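Side-chain contacts in fucose-binding lectin (Kordia periserrulae, PDB 6HTN), which binds fucose, captured here as methyl alpha-L-fucopyranoside, in pockets between the four-stranded sheets that form the blades of a beta-propeller lectin: residues T4-G9 and G62-R67; Y18-Q21 and K26-E29; V68-I71 and I77-L80. All blocks are in the same frame, centred on the assembly; numbering follows the deposited sequence. Where two conformers were deposited one is given.

How the contacts relate
Contact 1 joins two blades, while contacts 2 and 3 are hairpin pairings within one blade each. Strand 3-7, used by contact 1, borders strand 13-20 of contact 2 in the first sheet; strand 64-71 runs on from contact 1 into contact 3. Along the chain, contact 2 is nested inside the loop closed by contact 1, and contact 3 follows. The centre of contact 1 lies about 19 Å from those of contacts 2 and 3, which are about 12 Å apart. Contacts 1 and 3 share the chain H fucoside. At the chain G fucoside, E29 of the first sheet meets the same sugar as I64 and I66 of the second: neighbouring blades build that site.

Contact 1 of 3, residues T4-G9 and G62-R67; sequences TSWLDG and GQIHIR. Unlike the reference sequence in segment 4-9: L7 (reference Val). With MFU (methyl alpha-L-fucopyranoside), chain H; MFU (methyl alpha-L-fucopyranoside), chain G.
W6 and I64 meet where two consecutive blades of the beta-propeller pack against each other: strand 3-7 of the first sheet faces strand 64-71 of the second, nearly antiparallel to it and with no hydrogen bond between the two segments. The join is apolar. I64 crosses W6 at about a right angle and sets CG1 over the six-membered ring, 3.5 Å from its centroid and only 6° off the ring normal, a CH-pi contact. I64 CD1 continues over the indole, 3.4 Å from W6 CD2. With chi1 at 66°, W6 has its CG tucked between the backbone N and the carbonyl carbon, and this places the ring face against I64. Beyond the ring, I66 CD1 comes obliquely to W6 CZ3 at 4.2 Å. T4 makes a looser methyl contact with I66, while its hydroxyl bonds to S56. H14, on the next strand, stacks with the W6 ring.

The same isoleucines help to line a sugar pocket. I64 CG2 lies 3.8 Å from C6 of the chain G fucoside, and I66 CD1 is 3.7 Å from its O4. E29, R16, W87 and A41 hydrogen-bond this sugar.

R67 serves a different fucoside, that of chain H, so one strand contributes to two binding sites. R67 NE donates to O4 of the chain H fucoside at 2.8 Å and R67 NH2 to its ring oxygen O5 at 2.9 Å, two N-H groups gripping neighbouring parts of the sugar; D83 forms a salt bridge with NH2. A third N-H ties the guanidinium to its own strand: R67 NH1 donates to the carbonyl I66 O at 2.9 Å, approaching from well above the carbonyl plane.

Contact 2 of 3, residues Y18-Q21 and K26-E29; sequences YSLQ and KLLE. With MFU (methyl alpha-L-fucopyranoside), chain G.
Y18 and E29 face each other as a non-hydrogen-bonded pair in the antiparallel beta hairpin of strands 13-20 and 27-32. Their side chains run alongside one another, pointing the same way, with Y18 CE1 3.4 Å from E29 CG. Y18 OH donates to E29 OE2 at 2.6 Å, meeting it on the anti side and 27° out of the carboxylate plane.

Backbone bonds hold the register: S19 N reaches L28 O at 3.0 Å and L28 N reaches S19 O at 2.8 Å. K26 O accepts from Q21 N at 2.9 Å and from Q21 NE2 at 3.1 Å, the two arriving from opposite faces of the carbonyl plane; Q21 NE2 also bonds N44. Q21 CG lies against L28 CB and L20 meets L27.

With E29 CG anti to the backbone N (chi1 177°), the extended chain carries the carboxylate to Y18 OH and the chain G fucoside: sugar O3 donates to E29 OE1 at 2.6 Å and sugar O4 to E29 OE2 at 2.7 Å. L42 N adds a bond to OE1. Each oxygen accepts two bonds, consistent with an ionised carboxylate whose rotation Y18 OH and L42 N limit while two sugar hydroxyls donate to it.

Contact 3 of 3, residues V68-I71 and I77-L80; sequences VYAI and IIEL. With MFU (methyl alpha-L-fucopyranoside), chain H.
The hairpin of strands 64-71 and 77-82 is the central pair of the second propeller blade, and here Y69 and E79 stand opposite each other in it, as Y18 and E29 do in the blade before. Two hydrogen-bonded pairs flank them. V68 N donates to L80 O at 2.9 Å and L80 N returns to V68 O at 2.8 Å; A70 and I78 exchange a matching couple of bonds, the shorter from I78 N to A70 O at 2.8 Å. CA-H groups of Y69 and E79, between these pairs, and of I77, just beyond A70 and I78, touch carbonyl oxygens of the facing strand.

The apolar contacts fall on both faces of the sheet. V68 and L80 share one, where W87 touches them both. On the other, I71 CD1 packs on I77 CG1 at 3.7 Å, and CG2 of I77 sits at the edge of the Y69 ring. I116 and V118 of the third blade's strand 114-121 also touch that ring, so it lies at the interface with the next sheet.

E79 carries the polar side of the contact to the sugar. Its CG stands anti to the backbone N (chi1 175°) and the chain stays extended, which carries the carboxylate out alongside the tyrosine to the chain H fucoside. Sugar O3 donates to E79 OE1 and sugar O4 to E79 OE2, each at 2.7 Å, while L92 N also bonds OE1. R67, W137 and A91 complete the hydrogen bonding of the sugar. Y69 acts from the second shell: with its ring turned 33° from the carboxylate plane, Y69 OH donates to E79 OE2 at 2.6 Å, on the anti side of that oxygen.

Contact 1 of 3, residues T4-G9 and G62-R67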
# COMPACT_ATOMS: atom_id res chain seq x y z
N THR A 4 -20.57 5.36 -2.10
CA THR A 4 -21.43 6.56 -2.20
C THR A 4 -22.86 6.09 -2.05
O THR A 4 -23.14 4.87 -2.25
CB THR A 4 -21.15 7.38 -3.44
OG1 THR A 4 -21.78 8.69 -3.27
CG2 THR A 4 -21.63 6.73 -4.71
N SER A 5 -23.78 6.95 -1.68
CA SER A 5 -25.18 6.52 -1.47
C SER A 5 -26.08 7.74 -1.68
O SER A 5 -25.61 8.91 -1.55
CB SER A 5 -25.41 5.93 -0.14
OG SER A 5 -25.15 6.83 0.93
N TRP A 6 -27.36 7.48 -1.96
CA TRP A 6 -28.35 8.58 -2.06
C TRP A 6 -29.72 8.01 -1.72
O TRP A 6 -29.95 6.81 -1.84
CB TRP A 6 -28.36 9.24 -3.44
CG TRP A 6 -28.82 8.34 -4.56
CD1 TRP A 6 -30.09 8.25 -5.07
CD2 TRP A 6 -28.04 7.36 -5.26
NE1 TRP A 6 -30.13 7.31 -6.08
CE2 TRP A 6 -28.88 6.77 -6.23
CE3 TRP A 6 -26.68 6.99 -5.23
CZ2 TRP A 6 -28.44 5.79 -7.11
CZ3 TRP A 6 -26.23 6.08 -6.15
CH2 TRP A 6 -27.10 5.45 -7.04
N LEU A 7 -30.60 8.90 -1.29
CA LEU A 7 -32.02 8.56 -1.02
C LEU A 7 -32.86 9.02 -2.18
O LEU A 7 -32.67 10.14 -2.68
CB LEU A 7 -32.45 9.28 0.24
CG LEU A 7 -31.96 8.69 1.54
CD1 LEU A 7 -32.17 9.72 2.66
CD2 LEU A 7 -32.57 7.35 1.89
N ASP A 8 -33.73 8.15 -2.67
CA ASP A 8 -34.68 8.57 -3.72
C ASP A 8 -35.89 9.24 -3.04
O ASP A 8 -35.94 9.33 -1.79
CB ASP A 8 -35.04 7.42 -4.65
CG ASP A 8 -35.81 6.29 -4.00
OD1 ASP A 8 -36.53 6.53 -2.98
OD2 ASP A 8 -35.69 5.15 -4.53
N GLY A 9 -36.84 9.67 -3.86
CA GLY A 9 -38.04 10.40 -3.39
C GLY A 9 -38.89 9.59 -2.43
O GLY A 9 -39.62 10.23 -1.61
N GLY A 62 -34.17 14.58 -9.96
CA GLY A 62 -34.03 13.29 -9.26
C GLY A 62 -33.07 12.32 -9.97
O GLY A 62 -33.09 11.16 -9.63
N GLN A 63 -32.30 12.78 -10.93
CA GLN A 63 -31.32 11.93 -11.66
C GLN A 63 -30.02 11.91 -10.85
O GLN A 63 -29.50 13.00 -10.56
CB GLN A 63 -31.06 12.44 -13.06
CG GLN A 63 -29.94 11.69 -13.79
CD GLN A 63 -30.21 10.22 -14.00
OE1 GLN A 63 -31.24 9.82 -14.57
NE2 GLN A 63 -29.32 9.35 -13.51
N ILE A 64 -29.54 10.72 -10.53
CA ILE A 64 -28.22 10.57 -9.83
C ILE A 64 -27.11 10.82 -10.82
O ILE A 64 -27.13 10.35 -11.99
CB ILE A 64 -28.14 9.23 -9.12
CG1 ILE A 64 -26.94 9.16 -8.17
CG2 ILE A 64 -28.06 8.09 -10.11
CD1 ILE A 64 -27.06 10.10 -6.99
N HIS A 65 -26.05 11.49 -10.36
CA HIS A 65 -24.79 11.66 -11.09
C HIS A 65 -23.70 11.09 -10.19
O HIS A 65 -23.76 11.34 -8.96
CB HIS A 65 -24.48 13.14 -11.36
CG HIS A 65 -25.55 13.79 -12.17
ND1 HIS A 65 -25.33 14.06 -13.50
CD2 HIS A 65 -26.80 14.20 -11.84
CE1 HIS A 65 -26.47 14.62 -13.99
NE2 HIS A 65 -27.38 14.68 -13.01
N ILE A 66 -22.80 10.31 -10.77
CA ILE A 66 -21.74 9.66 -9.96
C ILE A 66 -20.40 9.98 -10.61
O ILE A 66 -20.26 10.01 -11.83
CB ILE A 66 -21.95 8.14 -9.87
CG1 ILE A 66 -23.34 7.77 -9.39
CG2 ILE A 66 -20.86 7.51 -9.02
CD1 ILE A 66 -23.67 6.28 -9.47
N ARG A 67 -19.39 10.24 -9.77
CA ARG A 67 -18.02 10.41 -10.25
C ARG A 67 -17.11 9.51 -9.40
O ARG A 67 -17.21 9.52 -8.18
CB ARG A 67 -17.59 11.88 -10.13
CG ARG A 67 -18.40 12.85 -10.98
CD ARG A 67 -18.13 12.66 -12.44
NE ARG A 67 -18.86 13.63 -13.29
CZ ARG A 67 -20.10 13.47 -13.71
NH1 ARG A 67 -20.83 12.41 -13.37
NH2 ARG A 67 -20.62 14.42 -14.49
C1 MFU H . -18.08 16.31 -16.69
C2 MFU H . -16.64 15.85 -16.44
C3 MFU H . -15.98 16.84 -15.50
C4 MFU H . -16.75 16.90 -14.22
C5 MFU H . -18.19 17.37 -14.55
C6 MFU H . -19.04 17.44 -13.30
O1 MFU H . -17.95 17.55 -17.42
O2 MFU H . -15.99 15.80 -17.71
O3 MFU H . -14.61 16.46 -15.32
O4 MFU H . -16.87 15.63 -13.58
O5 MFU H . -18.78 16.37 -15.46
CM MFU H . -19.29 18.06 -17.61
C1 MFU G . -27.30 1.16 -12.13
C2 MFU G . -25.82 0.86 -12.39
C3 MFU G . -25.05 1.95 -13.05
C4 MFU G . -25.12 3.19 -12.17
C5 MFU G . -26.64 3.41 -12.02
C6 MFU G . -26.88 4.61 -11.05
O1 MFU G . -27.74 1.40 -13.42
O2 MFU G . -25.75 -0.26 -13.35
O3 MFU G . -23.65 1.66 -13.26
O4 MFU G . -24.63 2.92 -10.83
O5 MFU G . -27.29 2.36 -11.30
CM MFU G . -29.17 1.67 -13.41

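Contact 2 of 3, residues Y18-Q21 and K26-E29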
# COMPACT_ATOMS: atom_id res chain seq x y z
N TYR A 18 -17.38 0.70 -4.93
CA TYR A 18 -16.37 0.57 -5.99
C TYR A 18 -15.09 -0.04 -5.43
O TYR A 18 -14.60 0.42 -4.38
CB TYR A 18 -16.08 1.94 -6.63
CG TYR A 18 -17.32 2.57 -7.23
CD1 TYR A 18 -17.75 2.22 -8.52
CD2 TYR A 18 -18.12 3.40 -6.48
CE1 TYR A 18 -18.94 2.73 -9.03
CE2 TYR A 18 -19.29 3.92 -6.98
CZ TYR A 18 -19.71 3.58 -8.26
OH TYR A 18 -20.95 4.02 -8.71
N SER A 19 -14.56 -1.01 -6.14
CA SER A 19 -13.31 -1.68 -5.72
C SER A 19 -12.54 -2.20 -6.92
O SER A 19 -13.08 -2.33 -8.01
CB SER A 19 -13.58 -2.74 -4.72
OG SER A 19 -14.38 -3.82 -5.29
N LEU A 20 -11.24 -2.44 -6.73
CA LEU A 20 -10.33 -2.92 -7.79
C LEU A 20 -10.24 -4.42 -7.64
O LEU A 20 -9.81 -4.93 -6.58
CB LEU A 20 -8.96 -2.27 -7.65
CG LEU A 20 -7.93 -2.75 -8.66
CD1 LEU A 20 -8.35 -2.43 -10.08
CD2 LEU A 20 -6.60 -2.14 -8.33
N GLN A 21 -10.64 -5.18 -8.66
CA GLN A 21 -10.62 -6.66 -8.56
C GLN A 21 -9.19 -7.22 -8.65
O GLN A 21 -8.48 -6.93 -9.58
CB GLN A 21 -11.50 -7.27 -9.65
CG GLN A 21 -12.95 -6.86 -9.51
CD GLN A 21 -13.77 -7.25 -10.73
OE1 GLN A 21 -14.24 -8.41 -10.79
NE2 GLN A 21 -13.91 -6.37 -11.70
N LYS A 26 -9.49 -4.81 -12.93
CA LYS A 26 -10.62 -3.96 -13.35
C LYS A 26 -11.46 -3.52 -12.18
O LYS A 26 -11.67 -4.26 -11.21
CB LYS A 26 -11.49 -4.68 -14.38
CG LYS A 26 -10.65 -5.03 -15.59
CD LYS A 26 -10.80 -4.25 -16.79
CE LYS A 26 -10.12 -4.87 -18.00
NZ LYS A 26 -9.62 -3.80 -18.92
N LEU A 27 -12.01 -2.32 -12.29
CA LEU A 27 -12.94 -1.81 -11.26
C LEU A 27 -14.26 -2.58 -11.31
O LEU A 27 -14.76 -2.91 -12.43
CB LEU A 27 -13.14 -0.30 -11.42
CG LEU A 27 -11.91 0.56 -11.18
CD1 LEU A 27 -12.16 2.00 -11.60
CD2 LEU A 27 -11.44 0.49 -9.75
N LEU A 28 -14.74 -2.86 -10.14
CA LEU A 28 -16.05 -3.50 -9.86
C LEU A 28 -16.95 -2.45 -9.25
O LEU A 28 -16.52 -1.67 -8.34
CB LEU A 28 -15.83 -4.63 -8.85
CG LEU A 28 -17.06 -5.29 -8.26
CD1 LEU A 28 -17.88 -5.97 -9.35
CD2 LEU A 28 -16.69 -6.29 -7.18
N GLU A 29 -18.21 -2.42 -9.67
CA GLU A 29 -19.27 -1.60 -9.04
C GLU A 29 -20.32 -2.53 -8.47
O GLU A 29 -20.86 -3.36 -9.28
CB GLU A 29 -19.90 -0.66 -10.04
CG GLU A 29 -21.05 0.15 -9.47
CD GLU A 29 -21.78 0.97 -10.50
OE1 GLU A 29 -22.00 0.47 -11.64
OE2 GLU A 29 -22.13 2.17 -10.18
C1 MFU G . -27.30 1.16 -12.13
C2 MFU G . -25.82 0.86 -12.39
C3 MFU G . -25.05 1.95 -13.05
C4 MFU G . -25.12 3.19 -12.17
C5 MFU G . -26.64 3.41 -12.02
C6 MFU G . -26.88 4.61 -11.05
O1 MFU G . -27.74 1.40 -13.42
O2 MFU G . -25.75 -0.26 -13.35
O3 MFU G . -23.65 1.66 -13.26
O4 MFU G . -24.63 2.92 -10.83
O5 MFU G . -27.29 2.36 -11.30
CM MFU G . -29.17 1.67 -13.41

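Contact 3 of 3, residues V68-I71 and I77-L80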
# COMPACT_ATOMS: atom_id res chain seq x y z
N VAL A 68 -16.28 8.75 -10.09
CA VAL A 68 -15.36 7.77 -9.47
C VAL A 68 -13.95 8.13 -9.93
O VAL A 68 -13.74 8.41 -11.11
CB VAL A 68 -15.76 6.34 -9.94
CG1 VAL A 68 -14.84 5.29 -9.46
CG2 VAL A 68 -17.15 6.01 -9.52
N TYR A 69 -13.01 8.11 -9.00
CA TYR A 69 -11.61 8.54 -9.21
C TYR A 69 -10.65 7.44 -8.77
O TYR A 69 -10.74 6.96 -7.63
CB TYR A 69 -11.34 9.85 -8.45
CG TYR A 69 -12.24 10.99 -8.85
CD1 TYR A 69 -11.94 11.77 -9.95
CD2 TYR A 69 -13.45 11.19 -8.19
CE1 TYR A 69 -12.81 12.77 -10.36
CE2 TYR A 69 -14.33 12.17 -8.60
CZ TYR A 69 -14.02 12.95 -9.70
OH TYR A 69 -14.93 13.88 -10.16
N ALA A 70 -9.75 7.05 -9.65
CA ALA A 70 -8.76 6.01 -9.37
C ALA A 70 -7.47 6.37 -10.05
O ALA A 70 -7.41 7.33 -10.79
CB ALA A 70 -9.26 4.65 -9.86
N ILE A 71 -6.43 5.61 -9.78
CA ILE A 71 -5.15 5.73 -10.52
C ILE A 71 -5.18 4.76 -11.70
O ILE A 71 -5.42 3.56 -11.51
CB ILE A 71 -3.95 5.49 -9.60
CG1 ILE A 71 -4.01 6.34 -8.33
CG2 ILE A 71 -2.67 5.74 -10.41
CD1 ILE A 71 -4.30 7.80 -8.58
N ILE A 77 -4.39 10.04 -12.53
CA ILE A 77 -5.78 9.96 -12.06
C ILE A 77 -6.72 9.80 -13.25
O ILE A 77 -6.60 10.53 -14.25
CB ILE A 77 -6.17 11.15 -11.16
CG1 ILE A 77 -5.26 11.16 -9.92
CG2 ILE A 77 -7.64 11.07 -10.77
CD1 ILE A 77 -5.26 12.48 -9.15
N ILE A 78 -7.64 8.84 -13.13
CA ILE A 78 -8.75 8.64 -14.09
C ILE A 78 -10.05 9.02 -13.40
O ILE A 78 -10.22 8.74 -12.20
CB ILE A 78 -8.79 7.21 -14.65
CG1 ILE A 78 -9.06 6.16 -13.59
CG2 ILE A 78 -7.50 6.92 -15.38
CD1 ILE A 78 -9.37 4.78 -14.19
N GLU A 79 -10.93 9.67 -14.14
CA GLU A 79 -12.26 10.07 -13.67
C GLU A 79 -13.30 9.31 -14.52
O GLU A 79 -13.23 9.47 -15.73
CB GLU A 79 -12.44 11.57 -13.80
CG GLU A 79 -13.87 12.00 -13.43
CD GLU A 79 -14.15 13.48 -13.65
OE1 GLU A 79 -13.71 14.01 -14.71
OE2 GLU A 79 -14.87 14.08 -12.79
N LEU A 80 -14.16 8.58 -13.88
CA LEU A 80 -15.28 7.86 -14.54
C LEU A 80 -16.59 8.50 -14.11
O LEU A 80 -16.83 8.77 -12.91
CB LEU A 80 -15.19 6.38 -14.22
CG LEU A 80 -13.87 5.76 -14.61
CD1 LEU A 80 -13.75 4.38 -13.96
CD2 LEU A 80 -13.64 5.70 -16.12
C1 MFU H . -18.08 16.31 -16.69
C2 MFU H . -16.64 15.85 -16.44
C3 MFU H . -15.98 16.84 -15.50
C4 MFU H . -16.75 16.90 -14.22
C5 MFU H . -18.19 17.37 -14.55
C6 MFU H . -19.04 17.44 -13.30
O1 MFU H . -17.95 17.55 -17.42
O2 MFU H . -15.99 15.80 -17.71
O3 MFU H . -14.61 16.46 -15.32
O4 MFU H . -16.87 15.63 -13.58
O5 MFU H . -18.78 16.37 -15.46
CM MFU H . -19.29 18.06 -17.61